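Local structure of major capsid protein (Faustovirus, 5J7O) at residues G70-K75 with N398-P403; T521-T526 with S598-S603; A121-I126 with Y153-V158; D27-I32 with V49-T54. The protein is the major capsid protein, a double jelly-roll that forms trimers and probably builds the capsid shell of this large double-stranded DNA virus. All blocks are in the same frame, centred on the assembly; numbering follows the deposited sequence.

From the N terminus, interaction 4 comes first: it closes a short loop between helix 22-38 and helix 48-52, in the N-terminal arm far from the centre of the chain. Interaction 1 then pairs strand 69-76 with strand 389-401 and so closes a span of more than 300 residues. Interaction 3 falls within that span, packing the 121-126 loop against strand 149-158, with its centre about 66 Å from that of interaction 1. Interaction 2 follows in series and joins two loops of the C-terminal half, 521-526 and 598-603. None of the contacts cross along the chain or touch; interactions 1, 3 and 4 each also meet the second subunit.

Interaction 1 of 4, residues G70-K75 with N398-P403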
loop_
_atom_site.group_PDB
_atom_site.type_symbol
_atom_site.label_atom_id
_atom_site.label_comp_id
_atom_site.label_asym_id
_atom_site.label_seq_id
_atom_site.Cartn_x
_atom_site.Cartn_y
_atom_site.Cartn_z
ATOM N N GLY B 70 7.217 -35.570 7.315
ATOM C CA GLY B 70 7.677 -34.874 6.130
ATOM C C GLY B 70 6.543 -34.804 5.137
ATOM O O GLY B 70 5.608 -35.609 5.180
ATOM N N TYR B 71 6.621 -33.822 4.243
ATOM C CA TYR B 71 5.578 -33.639 3.247
ATOM C C TYR B 71 6.179 -33.580 1.849
ATOM O O TYR B 71 7.381 -33.374 1.667
ATOM C CB TYR B 71 4.724 -32.385 3.522
ATOM C CG TYR B 71 5.452 -31.056 3.506
ATOM C CD1 TYR B 71 5.709 -30.393 2.311
ATOM C CD2 TYR B 71 5.842 -30.442 4.690
ATOM C CE1 TYR B 71 6.360 -29.173 2.295
ATOM C CE2 TYR B 71 6.491 -29.223 4.684
ATOM C CZ TYR B 71 6.747 -28.592 3.485
ATOM O OH TYR B 71 7.393 -27.377 3.474
ATOM N N GLU B 72 5.308 -33.781 0.863
ATOM C CA GLU B 72 5.677 -33.743 -0.544
ATOM C C GLU B 72 4.410 -33.563 -1.364
ATOM O O GLU B 72 3.382 -34.180 -1.070
ATOM C CB GLU B 72 6.410 -35.019 -0.972
ATOM C CG GLU B 72 6.760 -35.058 -2.451
ATOM C CD GLU B 72 7.237 -36.424 -2.906
ATOM O OE1 GLU B 72 7.305 -37.344 -2.063
ATOM O OE2 GLU B 72 7.541 -36.577 -4.107
ATOM N N TYR B 73 4.489 -32.720 -2.386
ATOM C CA TYR B 73 3.346 -32.450 -3.242
ATOM C C TYR B 73 3.262 -33.469 -4.370
ATOM O O TYR B 73 4.267 -34.036 -4.805
ATOM C CB TYR B 73 3.422 -31.035 -3.816
ATOM C CG TYR B 73 3.094 -29.965 -2.804
ATOM C CD1 TYR B 73 1.807 -29.456 -2.699
ATOM C CD2 TYR B 73 4.067 -29.474 -1.944
ATOM C CE1 TYR B 73 1.499 -28.480 -1.771
ATOM C CE2 TYR B 73 3.768 -28.498 -1.013
ATOM C CZ TYR B 73 2.484 -28.007 -0.930
ATOM O OH TYR B 73 2.181 -27.036 -0.003
ATOM N N GLN B 74 2.037 -33.698 -4.836
ATOM C CA GLN B 74 1.761 -34.627 -5.922
ATOM C C GLN B 74 0.645 -34.045 -6.770
ATOM O O GLN B 74 -0.388 -33.630 -6.235
ATOM C CB GLN B 74 1.364 -36.007 -5.383
ATOM C CG GLN B 74 1.124 -37.056 -6.454
ATOM C CD GLN B 74 0.729 -38.399 -5.869
ATOM O OE1 GLN B 74 -0.196 -38.489 -5.060
ATOM N NE2 GLN B 74 1.436 -39.450 -6.267
ATOM N N LYS B 75 0.853 -34.000 -8.083
ATOM C CA LYS B 75 -0.127 -33.449 -9.006
ATOM C C LYS B 75 -0.752 -34.567 -9.830
ATOM O O LYS B 75 -0.069 -35.515 -10.232
ATOM C CB LYS B 75 0.502 -32.393 -9.922
ATOM C CG LYS B 75 1.599 -32.892 -10.848
ATOM C CD LYS B 75 2.251 -31.723 -11.575
ATOM C CE LYS B 75 3.251 -32.188 -12.621
ATOM N NZ LYS B 75 2.579 -32.699 -13.847
ATOM N N ASN B 398 1.062 -34.072 0.498
ATOM C CA ASN B 398 0.945 -35.366 1.155
ATOM C C ASN B 398 1.905 -35.430 2.331
ATOM O O ASN B 398 3.110 -35.212 2.167
ATOM C CB ASN B 398 1.227 -36.506 0.174
ATOM C CG ASN B 398 0.067 -36.760 -0.764
ATOM O OD1 ASN B 398 -0.766 -37.632 -0.515
ATOM N ND2 ASN B 398 -0.001 -35.992 -1.844
ATOM N N ILE B 399 1.371 -35.740 3.510
ATOM C CA ILE B 399 2.138 -35.762 4.750
ATOM C C ILE B 399 2.438 -37.208 5.122
ATOM O O ILE B 399 1.544 -38.063 5.094
ATOM C CB ILE B 399 1.381 -35.045 5.881
ATOM C CG1 ILE B 399 1.221 -33.559 5.550
ATOM C CG2 ILE B 399 2.091 -35.231 7.211
ATOM C CD1 ILE B 399 0.545 -32.759 6.641
ATOM N N PHE B 400 3.693 -37.478 5.468
ATOM C CA PHE B 400 4.143 -38.801 5.875
ATOM C C PHE B 400 4.596 -38.754 7.327
ATOM O O PHE B 400 5.278 -37.811 7.741
ATOM C CB PHE B 400 5.290 -39.294 4.983
ATOM C CG PHE B 400 4.939 -39.363 3.523
ATOM C CD1 PHE B 400 4.990 -38.227 2.730
ATOM C CD2 PHE B 400 4.564 -40.562 2.942
ATOM C CE1 PHE B 400 4.667 -38.287 1.387
ATOM C CE2 PHE B 400 4.243 -40.629 1.599
ATOM C CZ PHE B 400 4.293 -39.490 0.821
ATOM N N VAL B 401 4.209 -39.769 8.100
ATOM C CA VAL B 401 4.567 -39.873 9.510
ATOM C C VAL B 401 5.023 -41.299 9.791
ATOM O O VAL B 401 4.825 -42.212 8.987
ATOM C CB VAL B 401 3.400 -39.486 10.445
ATOM C CG1 VAL B 401 3.010 -38.027 10.242
ATOM C CG2 VAL B 401 2.208 -40.402 10.214
ATOM N N THR B 402 5.644 -41.483 10.955
ATOM C CA THR B 402 6.163 -42.790 11.324
ATOM C C THR B 402 5.018 -43.779 11.538
ATOM O O THR B 402 3.912 -43.389 11.925
ATOM C CB THR B 402 7.008 -42.698 12.593
ATOM O OG1 THR B 402 6.181 -42.304 13.695
ATOM C CG2 THR B 402 8.126 -41.683 12.415
ATOM N N PRO B 403 5.256 -45.069 11.283
ATOM C CA PRO B 403 4.185 -46.060 11.480
ATOM C C PRO B 403 3.709 -46.164 12.918
ATOM O O PRO B 403 2.520 -46.418 13.147
ATOM C CB PRO B 403 4.832 -47.371 11.006
ATOM C CG PRO B 403 5.940 -46.944 10.097
ATOM C CD PRO B 403 6.458 -45.664 10.675
HETATM O O HOH W 1 -2.197 -37.030 -4.046
#
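Gly70, Tyr71 and Glu72 pair with Phe400, Ile399 and Asn398 as neighbouring antiparallel strands in a sheet of the double jelly-roll, where strand 69-76 lies alongside the end of strand 389-401. The two short strands approach to 4.6 Å between axes, at 152° between their directions. Gly70 and Phe400 form one hydrogen-bonded pair, with Phe400 N giving a nearly straight bond of 2.7 Å to Gly70 O. Glu72 and Asn398 form the next such pair, Asn398 N lying 2.8 Å from Glu72 O. Between them sits the non-hydrogen-bonded pair Tyr71-Ile399, drawn close enough for Tyr71 CA to rest 3.1 Å from Asn398 O in a CA-H...O contact.

The side chains of Tyr71 and Ile399 share one face of the sheet, where Tyr71 CB packs 4.2 Å from Ile399 CG1. Tyr71 CG stands between the backbone N and the carbonyl carbon (chi1 62°), while the phenol group heads off toward the second subunit and its OH bonds to Cys572 O there. Tyr73 also bonds through its OH to that subunit, so the Tyr71 side of the sheet takes part in the subunit interface. On the other face lie Glu72, Asn398 and Phe400. The ring edge of Phe400 meets Gly70 O in plane, and Phe96 packs edge-to-face with the same ring. Asn398 OD1 accepts from Gly97 N, leaving ND2 turned toward Gln74; the two amide planes stand 83° apart. A water joins them, donating to Gln74 OE1 at 2.7 Å and accepting from Asn398 ND2 at 3.3 Å.

Interaction 2 of 4, residues T521-T526 with S598-S603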
loop_
_atom_site.group_PDB
_atom_site.type_symbol
_atom_site.label_atom_id
_atom_site.label_comp_id
_atom_site.label_asym_id
_atom_site.label_seq_id
_atom_site.Cartn_x
_atom_site.Cartn_y
_atom_site.Cartn_z
ATOM N N THR B 521 -21.913 2.787 -4.369
ATOM C CA THR B 521 -23.136 3.181 -3.677
ATOM C C THR B 521 -23.599 1.990 -2.848
ATOM O O THR B 521 -23.993 0.958 -3.403
ATOM C CB THR B 521 -24.218 3.618 -4.664
ATOM O OG1 THR B 521 -23.733 4.707 -5.460
ATOM C CG2 THR B 521 -25.471 4.061 -3.920
ATOM N N GLU B 522 -23.542 2.131 -1.524
ATOM C CA GLU B 522 -23.882 1.026 -0.636
ATOM C C GLU B 522 -25.325 0.584 -0.848
ATOM O O GLU B 522 -26.227 1.406 -1.025
ATOM C CB GLU B 522 -23.666 1.431 0.824
ATOM C CG GLU B 522 -22.210 1.664 1.200
ATOM C CD GLU B 522 -22.039 2.126 2.638
ATOM O OE1 GLU B 522 -22.861 1.736 3.495
ATOM O OE2 GLU B 522 -21.083 2.884 2.909
ATOM N N THR B 523 -25.534 -0.733 -0.837
ATOM C CA THR B 523 -26.862 -1.311 -0.989
ATOM C C THR B 523 -27.500 -1.702 0.337
ATOM O O THR B 523 -28.711 -1.942 0.373
ATOM C CB THR B 523 -26.810 -2.542 -1.905
ATOM O OG1 THR B 523 -25.847 -3.477 -1.404
ATOM C CG2 THR B 523 -26.431 -2.137 -3.324
ATOM N N LEU B 524 -26.726 -1.770 1.415
ATOM C CA LEU B 524 -27.239 -2.089 2.740
ATOM C C LEU B 524 -27.081 -0.876 3.646
ATOM O O LEU B 524 -25.982 -0.325 3.764
ATOM C CB LEU B 524 -26.508 -3.292 3.340
ATOM C CG LEU B 524 -26.707 -4.651 2.668
ATOM C CD1 LEU B 524 -25.714 -5.666 3.213
ATOM C CD2 LEU B 524 -28.130 -5.142 2.871
ATOM N N ASP B 525 -28.179 -0.461 4.276
ATOM C CA ASP B 525 -28.126 0.614 5.259
ATOM C C ASP B 525 -27.941 0.071 6.671
ATOM O O ASP B 525 -27.007 0.465 7.375
ATOM C CB ASP B 525 -29.398 1.468 5.186
ATOM C CG ASP B 525 -29.465 2.310 3.927
ATOM O OD1 ASP B 525 -28.397 2.629 3.363
ATOM O OD2 ASP B 525 -30.588 2.657 3.505
ATOM N N THR B 526 -28.826 -0.828 7.097
ATOM C CA THR B 526 -28.767 -1.426 8.421
ATOM C C THR B 526 -28.941 -2.934 8.302
ATOM O O THR B 526 -29.518 -3.437 7.334
ATOM C CB THR B 526 -29.848 -0.862 9.358
ATOM O OG1 THR B 526 -31.132 -1.354 8.957
ATOM C CG2 THR B 526 -29.864 0.662 9.321
ATOM N N SER B 598 -32.515 -0.960 2.840
ATOM C CA SER B 598 -31.736 -0.555 1.681
ATOM C C SER B 598 -32.240 0.772 1.139
ATOM O O SER B 598 -33.449 1.019 1.095
ATOM C CB SER B 598 -31.799 -1.618 0.577
ATOM O OG SER B 598 -31.019 -1.238 -0.543
ATOM N N SER B 599 -31.302 1.622 0.731
ATOM C CA SER B 599 -31.619 2.839 -0.002
ATOM C C SER B 599 -31.518 2.649 -1.509
ATOM O O SER B 599 -31.855 3.569 -2.261
ATOM C CB SER B 599 -30.692 3.979 0.434
ATOM O OG SER B 599 -30.898 4.315 1.796
ATOM N N PHE B 600 -31.078 1.477 -1.965
ATOM C CA PHE B 600 -30.853 1.209 -3.378
ATOM C C PHE B 600 -31.817 0.183 -3.953
ATOM O O PHE B 600 -32.370 0.396 -5.036
ATOM C CB PHE B 600 -29.407 0.733 -3.591
ATOM C CG PHE B 600 -29.056 0.484 -5.029
ATOM C CD1 PHE B 600 -28.744 1.539 -5.869
ATOM C CD2 PHE B 600 -29.033 -0.804 -5.542
ATOM C CE1 PHE B 600 -28.420 1.319 -7.194
ATOM C CE2 PHE B 600 -28.709 -1.032 -6.867
ATOM C CZ PHE B 600 -28.405 0.032 -7.694
ATOM N N CYS B 601 -32.041 -0.923 -3.248
ATOM C CA CYS B 601 -32.754 -2.060 -3.820
ATOM C C CYS B 601 -34.238 -1.749 -3.986
ATOM O O CYS B 601 -34.926 -1.423 -3.014
ATOM C CB CYS B 601 -32.563 -3.291 -2.937
ATOM S SG CYS B 601 -33.360 -4.790 -3.559
ATOM N N ASP B 602 -34.725 -1.853 -5.220
ATOM C CA ASP B 602 -36.152 -1.805 -5.520
ATOM C C ASP B 602 -36.381 -2.553 -6.831
ATOM O O ASP B 602 -35.472 -3.206 -7.357
ATOM C CB ASP B 602 -36.670 -0.361 -5.561
ATOM C CG ASP B 602 -35.832 0.547 -6.445
ATOM O OD1 ASP B 602 -35.218 0.056 -7.416
ATOM O OD2 ASP B 602 -35.794 1.764 -6.169
ATOM N N SER B 603 -37.603 -2.459 -7.363
ATOM C CA SER B 603 -37.951 -3.212 -8.564
ATOM C C SER B 603 -37.150 -2.769 -9.781
ATOM O O SER B 603 -36.978 -3.557 -10.716
ATOM C CB SER B 603 -39.449 -3.090 -8.846
ATOM O OG SER B 603 -40.210 -3.692 -7.814
HETATM O O HOH W 2 -28.575 1.267 1.203
#
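An ST turn opening at Ser598 shapes one side of this loop-to-loop contact, in which Thr523 and Asp525 meet Ser598, Ser599 and Phe600 beside a classic beta bulge formed by Asp525 and Thr526 opposite Thr597. Ser598 OG is gripped three ways. Across the contact, Ser598 OG donates to Thr523 O at 2.6 Å. Within its own loop, Phe600 N donates to Ser598 OG at 3.1 Å. Cys601 N also donates to Ser598 OG, at 2.9 Å and almost straight. Its position anti to the backbone N (chi1 -179°) lets one hydroxyl both hold the turn and tie it to the other loop.

A second polar link runs from Ser599 OG to Asp525 OD2; the modelled separation is too short to be taken literally. Water 2 sits between the loops, accepting from Ser599 N at 2.8 Å and giving a proton to Glu522 O, with a weak bond to Asp525 OD1. The apolar part is small: the methyl Thr523 CG2 comes obliquely to the Phe600 ring, 3.7 Å from CD2.

Outside the two loops, Thr523 OG1 bonds to Leu451 O, and both Thr523 and Phe600 rest on Pro453, at the end of strand 444-453. The contact thus lies at the surface where the turn from strand 503-521 into strand 526-531 meets the link from strand 592-597 to strand 607-620.

Interaction 3 of 4, residues A121-I126 with Y153-V158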
loop_
_atom_site.group_PDB
_atom_site.type_symbol
_atom_site.label_atom_id
_atom_site.label_comp_id
_atom_site.label_asym_id
_atom_site.label_seq_id
_atom_site.Cartn_x
_atom_site.Cartn_y
_atom_site.Cartn_z
ATOM N N ALA B 121 -19.988 2.708 -38.181
ATOM C CA ALA B 121 -20.446 3.925 -38.832
ATOM C C ALA B 121 -20.222 5.133 -37.930
ATOM O O ALA B 121 -20.265 5.037 -36.700
ATOM C CB ALA B 121 -21.926 3.812 -39.201
ATOM N N LEU B 122 -19.978 6.278 -38.560
ATOM C CA LEU B 122 -19.747 7.512 -37.831
ATOM C C LEU B 122 -21.012 7.938 -37.085
ATOM O O LEU B 122 -22.121 7.544 -37.449
ATOM C CB LEU B 122 -19.305 8.611 -38.793
ATOM C CG LEU B 122 -17.903 8.450 -39.379
ATOM C CD1 LEU B 122 -17.803 9.144 -40.724
ATOM C CD2 LEU B 122 -16.852 8.988 -38.417
ATOM N N PRO B 123 -20.865 8.734 -36.028
ATOM C CA PRO B 123 -22.043 9.212 -35.297
ATOM C C PRO B 123 -22.880 10.157 -36.148
ATOM O O PRO B 123 -22.448 10.666 -37.184
ATOM C CB PRO B 123 -21.448 9.937 -34.084
ATOM C CG PRO B 123 -20.050 9.417 -33.967
ATOM C CD PRO B 123 -19.611 9.136 -35.370
ATOM N N ALA B 124 -24.104 10.390 -35.683
ATOM C CA ALA B 124 -25.031 11.250 -36.401
ATOM C C ALA B 124 -24.565 12.705 -36.354
ATOM O O ALA B 124 -23.600 13.063 -35.671
ATOM C CB ALA B 124 -26.438 11.125 -35.817
ATOM N N PHE B 125 -25.270 13.549 -37.103
ATOM C CA PHE B 125 -24.971 14.974 -37.123
ATOM C C PHE B 125 -25.307 15.612 -35.780
ATOM O O PHE B 125 -26.260 15.221 -35.102
ATOM C CB PHE B 125 -25.760 15.671 -38.232
ATOM C CG PHE B 125 -25.412 15.203 -39.617
ATOM C CD1 PHE B 125 -24.092 15.110 -40.021
ATOM C CD2 PHE B 125 -26.409 14.855 -40.513
ATOM C CE1 PHE B 125 -23.771 14.681 -41.296
ATOM C CE2 PHE B 125 -26.095 14.424 -41.789
ATOM C CZ PHE B 125 -24.774 14.337 -42.181
ATOM N N ILE B 126 -24.511 16.610 -35.399
ATOM C CA ILE B 126 -24.772 17.376 -34.187
ATOM C C ILE B 126 -25.480 18.670 -34.564
ATOM O O ILE B 126 -26.574 18.962 -34.068
ATOM C CB ILE B 126 -23.477 17.666 -33.407
ATOM C CG1 ILE B 126 -22.875 16.366 -32.871
ATOM C CG2 ILE B 126 -23.749 18.636 -32.269
ATOM C CD1 ILE B 126 -21.606 16.566 -32.072
ATOM N N TYR B 153 -18.783 21.123 -35.679
ATOM C CA TYR B 153 -18.639 19.841 -35.004
ATOM C C TYR B 153 -18.089 18.816 -35.987
ATOM O O TYR B 153 -18.665 18.608 -37.059
ATOM C CB TYR B 153 -19.979 19.356 -34.445
ATOM C CG TYR B 153 -20.721 20.367 -33.598
ATOM C CD1 TYR B 153 -21.548 21.317 -34.182
ATOM C CD2 TYR B 153 -20.608 20.359 -32.214
ATOM C CE1 TYR B 153 -22.234 22.239 -33.413
ATOM C CE2 TYR B 153 -21.292 21.275 -31.436
ATOM C CZ TYR B 153 -22.104 22.212 -32.041
ATOM O OH TYR B 153 -22.785 23.128 -31.270
ATOM N N THR B 154 -16.985 18.170 -35.617
ATOM C CA THR B 154 -16.381 17.133 -36.443
ATOM C C THR B 154 -16.093 15.913 -35.584
ATOM O O THR B 154 -15.528 16.036 -34.493
ATOM C CB THR B 154 -15.089 17.622 -37.108
ATOM O OG1 THR B 154 -15.323 18.879 -37.751
ATOM C CG2 THR B 154 -14.609 16.611 -38.144
ATOM N N GLN B 155 -16.485 14.740 -36.076
ATOM C CA GLN B 155 -16.199 13.475 -35.419
ATOM C C GLN B 155 -15.596 12.508 -36.427
ATOM O O GLN B 155 -16.038 12.442 -37.578
ATOM C CB GLN B 155 -17.458 12.868 -34.788
ATOM C CG GLN B 155 -17.954 13.614 -33.560
ATOM C CD GLN B 155 -19.166 12.960 -32.927
ATOM O OE1 GLN B 155 -20.250 12.940 -33.508
ATOM N NE2 GLN B 155 -18.985 12.414 -31.729
ATOM N N SER B 156 -14.583 11.766 -35.991
ATOM C CA SER B 156 -13.898 10.815 -36.853
ATOM C C SER B 156 -13.307 9.707 -35.992
ATOM O O SER B 156 -13.441 9.706 -34.764
ATOM C CB SER B 156 -12.816 11.509 -37.690
ATOM O OG SER B 156 -11.856 12.142 -36.862
ATOM N N TYR B 157 -12.652 8.754 -36.649
ATOM C CA TYR B 157 -11.986 7.648 -35.979
ATOM C C TYR B 157 -10.491 7.712 -36.250
ATOM O O TYR B 157 -10.066 7.949 -37.385
ATOM C CB TYR B 157 -12.542 6.297 -36.437
ATOM C CG TYR B 157 -13.995 6.086 -36.088
ATOM C CD1 TYR B 157 -14.401 5.966 -34.765
ATOM C CD2 TYR B 157 -14.961 5.998 -37.080
ATOM C CE1 TYR B 157 -15.729 5.770 -34.441
ATOM C CE2 TYR B 157 -16.291 5.801 -36.767
ATOM C CZ TYR B 157 -16.669 5.689 -35.445
ATOM O OH TYR B 157 -17.994 5.493 -35.128
ATOM N N VAL B 158 -9.698 7.503 -35.200
ATOM C CA VAL B 158 -8.245 7.524 -35.291
ATOM C C VAL B 158 -7.684 6.355 -34.494
ATOM O O VAL B 158 -8.356 5.775 -33.640
ATOM C CB VAL B 158 -7.644 8.852 -34.773
ATOM C CG1 VAL B 158 -7.996 10.003 -35.702
ATOM C CG2 VAL B 158 -8.129 9.137 -33.358
HETATM O O HOH W 3 -21.246 14.790 -35.230
HETATM O O HOH W 4 -22.721 12.866 -33.330
#
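Ile126 has CG1 anti to the carbonyl carbon (chi1 -66°), which leaves its branch methyl CG2 anti to the backbone N and over the ring of Tyr153, whose own CG is anti to the carbonyl carbon (chi1 -51°). The two side chains cross at about a right angle, and Ile126 CG2 sits over the centre of the tyrosine ring, 3.6 Å from its centroid and 11° off the normal, a clear CH-pi contact.

At the other end of the contact, Leu122 and Tyr157 lie side by side, pointing opposite ways. Leu122 CD2 approaches Tyr157 CE2 obliquely at 3.6 Å, while Ala121 O lies at the ring edge, in plane, 2.8 Å from Tyr157 OH. Between these two tyrosines, Gln155 extends toward the loop and crosses Pro123 obliquely, its OE1 lying 3.3 Å from Pro123 CB. A water 2.7 Å from the same Gln155 OE1 and 3.0 Å from Ala124 O helps bridge loop and strand. The other branch of this amide, NE2, bonds to Thr344 OG1 on strand 341-351.

Ile126 N bonds to Ser140 OG on strand 138-142, and Ile126 and Tyr153 also pack against Val262 and Leu254 of the second subunit. The arrangement is one of an irregular loop packed on a mixed beta sheet at a subunit interface: 121-126 runs alongside strand 149-158, nearly antiparallel to it, over the side chains of Tyr153, Gln155 and Tyr157.

Interaction 4 of 4, residues D27-I32 with V49-T54; sequences DRIKSI and VDIERT
Asp50 O receives the shortest bond of the contact, from Arg28 NH2 at 2.6 Å, and a weak second one from Arg28 NH1 at 3.1 Å. The carbonyl oxygen lies within 3° of the guanidinium plane, so it meets the group at its edge, but the NH2 donor stands 35° above the plane of the carbonyl. NH1 has further weak bonds, to Ile51 O at 3.4 Å and to Thr54 OG1 at 2.8 Å, the latter strongly bent. A bend at chi3 (45°) turns NE out of the extended line of the Arg28 chain on its way to these acceptors. The methyl Thr54 CG2 covers one face of the guanidinium, 3.5 Å from NH1, as Arg28 and Thr54 pass alongside, running in opposite senses.

Apolar contacts flank the arginine. Ile29 CG1 packs 3.6 Å from Ile51 CD1, and Ile32 CD1 touches Asp50 CB at 3.8 Å. Pro46 packs on both Ile29 and Ile32, while Ile408 of the second subunit reaches Ile29 and Ile51. A bound peptide runs alongside: its backbone accepts from Arg28 NE, weakly, and packs on Arg53.

Helix 22-38 is thereby joined to the last turn of the short helix 48-52, where the carbonyls of Asp50 and Ile51 face the cation. These oxygens may partly offset the repulsion between Arg28 and Arg53, whose NE lies 4.1 Å from Arg28 NH2. Since the carboxylate of Asp50 stays well apart from the guanidinium, the buried arginine is held here by backbone oxygens and a hydroxyl and forms no salt bridge with Asp50.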
loop_
_atom_site.group_PDB
_atom_site.type_symbol
_atom_site.label_atom_id
_atom_site.label_comp_id
_atom_site.label_asym_id
_atom_site.label_seq_id
_atom_site.Cartn_x
_atom_site.Cartn_y
_atom_site.Cartn_z
ATOM N N ASP B 27 13.181 -17.701 47.443
ATOM C CA ASP B 27 12.809 -18.670 48.469
ATOM C C ASP B 27 12.620 -20.058 47.871
ATOM O O ASP B 27 12.976 -21.063 48.495
ATOM C CB ASP B 27 11.537 -18.219 49.185
ATOM C CG ASP B 27 11.773 -17.034 50.099
ATOM O OD1 ASP B 27 12.895 -16.908 50.632
ATOM O OD2 ASP B 27 10.835 -16.231 50.286
ATOM N N ARG B 28 12.060 -20.133 46.661
ATOM C CA ARG B 28 11.886 -21.427 46.014
ATOM C C ARG B 28 13.229 -22.044 45.644
ATOM O O ARG B 28 13.422 -23.256 45.792
ATOM C CB ARG B 28 10.996 -21.285 44.779
ATOM C CG ARG B 28 9.594 -20.790 45.089
ATOM C CD ARG B 28 8.600 -21.199 44.012
ATOM N NE ARG B 28 8.768 -22.596 43.622
ATOM C CZ ARG B 28 9.107 -22.992 42.399
ATOM N NH1 ARG B 28 9.299 -22.096 41.441
ATOM N NH2 ARG B 28 9.244 -24.283 42.131
ATOM N N ILE B 29 14.171 -21.227 45.173
ATOM C CA ILE B 29 15.490 -21.738 44.816
ATOM C C ILE B 29 16.243 -22.188 46.061
ATOM O O ILE B 29 16.793 -23.295 46.107
ATOM C CB ILE B 29 16.282 -20.677 44.032
ATOM C CG1 ILE B 29 15.615 -20.398 42.684
ATOM C CG2 ILE B 29 17.726 -21.119 43.844
ATOM C CD1 ILE B 29 16.240 -19.249 41.925
ATOM N N LYS B 30 16.282 -21.333 47.088
ATOM C CA LYS B 30 16.972 -21.685 48.326
ATOM C C LYS B 30 16.385 -22.945 48.947
ATOM O O LYS B 30 17.119 -23.779 49.492
ATOM C CB LYS B 30 16.905 -20.517 49.311
ATOM C CG LYS B 30 17.372 -20.860 50.715
ATOM C CD LYS B 30 17.463 -19.619 51.584
ATOM C CE LYS B 30 18.459 -18.626 51.009
ATOM N NZ LYS B 30 18.632 -17.438 51.888
ATOM N N SER B 31 15.064 -23.103 48.869
ATOM C CA SER B 31 14.429 -24.322 49.357
ATOM C C SER B 31 14.856 -25.527 48.527
ATOM O O SER B 31 15.381 -26.511 49.062
ATOM C CB SER B 31 12.908 -24.158 49.335
ATOM O OG SER B 31 12.254 -25.387 49.595
ATOM N N ILE B 32 14.657 -25.452 47.207
ATOM C CA ILE B 32 14.913 -26.593 46.328
ATOM C C ILE B 32 16.347 -27.087 46.482
ATOM O O ILE B 32 16.605 -28.298 46.470
ATOM C CB ILE B 32 14.591 -26.221 44.868
ATOM C CG1 ILE B 32 13.076 -26.140 44.663
ATOM C CG2 ILE B 32 15.198 -27.227 43.903
ATOM C CD1 ILE B 32 12.671 -25.636 43.294
ATOM N N VAL B 49 12.526 -26.644 34.806
ATOM C CA VAL B 49 11.113 -26.942 35.023
ATOM C C VAL B 49 10.695 -26.553 36.436
ATOM O O VAL B 49 9.600 -26.015 36.646
ATOM C CB VAL B 49 10.829 -28.427 34.731
ATOM C CG1 VAL B 49 9.398 -28.789 35.106
ATOM C CG2 VAL B 49 11.089 -28.737 33.265
ATOM N N ASP B 50 11.559 -26.806 37.427
ATOM C CA ASP B 50 11.241 -26.438 38.806
ATOM C C ASP B 50 10.971 -24.944 38.934
ATOM O O ASP B 50 10.034 -24.532 39.629
ATOM C CB ASP B 50 12.377 -26.850 39.746
ATOM C CG ASP B 50 12.445 -28.347 39.966
ATOM O OD1 ASP B 50 13.568 -28.880 40.084
ATOM O OD2 ASP B 50 11.377 -28.988 40.026
ATOM N N ILE B 51 11.785 -24.115 38.276
ATOM C CA ILE B 51 11.550 -22.675 38.300
ATOM C C ILE B 51 10.259 -22.334 37.569
ATOM O O ILE B 51 9.438 -21.548 38.060
ATOM C CB ILE B 51 12.751 -21.922 37.697
ATOM C CG1 ILE B 51 14.042 -22.267 38.440
ATOM C CG2 ILE B 51 12.508 -20.416 37.715
ATOM C CD1 ILE B 51 14.007 -21.942 39.912
ATOM N N GLU B 52 10.048 -22.930 36.395
ATOM C CA GLU B 52 8.928 -22.546 35.544
ATOM C C GLU B 52 7.574 -23.001 36.077
ATOM O O GLU B 52 6.552 -22.643 35.479
ATOM C CB GLU B 52 9.146 -23.072 34.125
ATOM C CG GLU B 52 10.264 -22.342 33.395
ATOM C CD GLU B 52 10.243 -22.566 31.897
ATOM O OE1 GLU B 52 10.812 -23.577 31.434
ATOM O OE2 GLU B 52 9.651 -21.730 31.182
ATOM N N ARG B 53 7.525 -23.757 37.177
ATOM C CA ARG B 53 6.239 -24.057 37.796
ATOM C C ARG B 53 5.570 -22.804 38.351
ATOM O O ARG B 53 4.353 -22.807 38.560
ATOM C CB ARG B 53 6.406 -25.101 38.905
ATOM C CG ARG B 53 7.158 -26.345 38.465
ATOM C CD ARG B 53 6.865 -27.564 39.329
ATOM N NE ARG B 53 6.779 -27.252 40.751
ATOM C CZ ARG B 53 5.710 -27.498 41.501
ATOM N NH1 ARG B 53 4.639 -28.070 40.965
ATOM N NH2 ARG B 53 5.712 -27.185 42.791
ATOM N N THR B 54 6.336 -21.741 38.590
ATOM C CA THR B 54 5.796 -20.461 39.037
ATOM C C THR B 54 6.190 -19.296 38.144
ATOM O O THR B 54 5.345 -18.454 37.832
ATOM C CB THR B 54 6.248 -20.156 40.477
ATOM O OG1 THR B 54 7.671 -19.994 40.511
ATOM C CG2 THR B 54 5.847 -21.282 41.417
#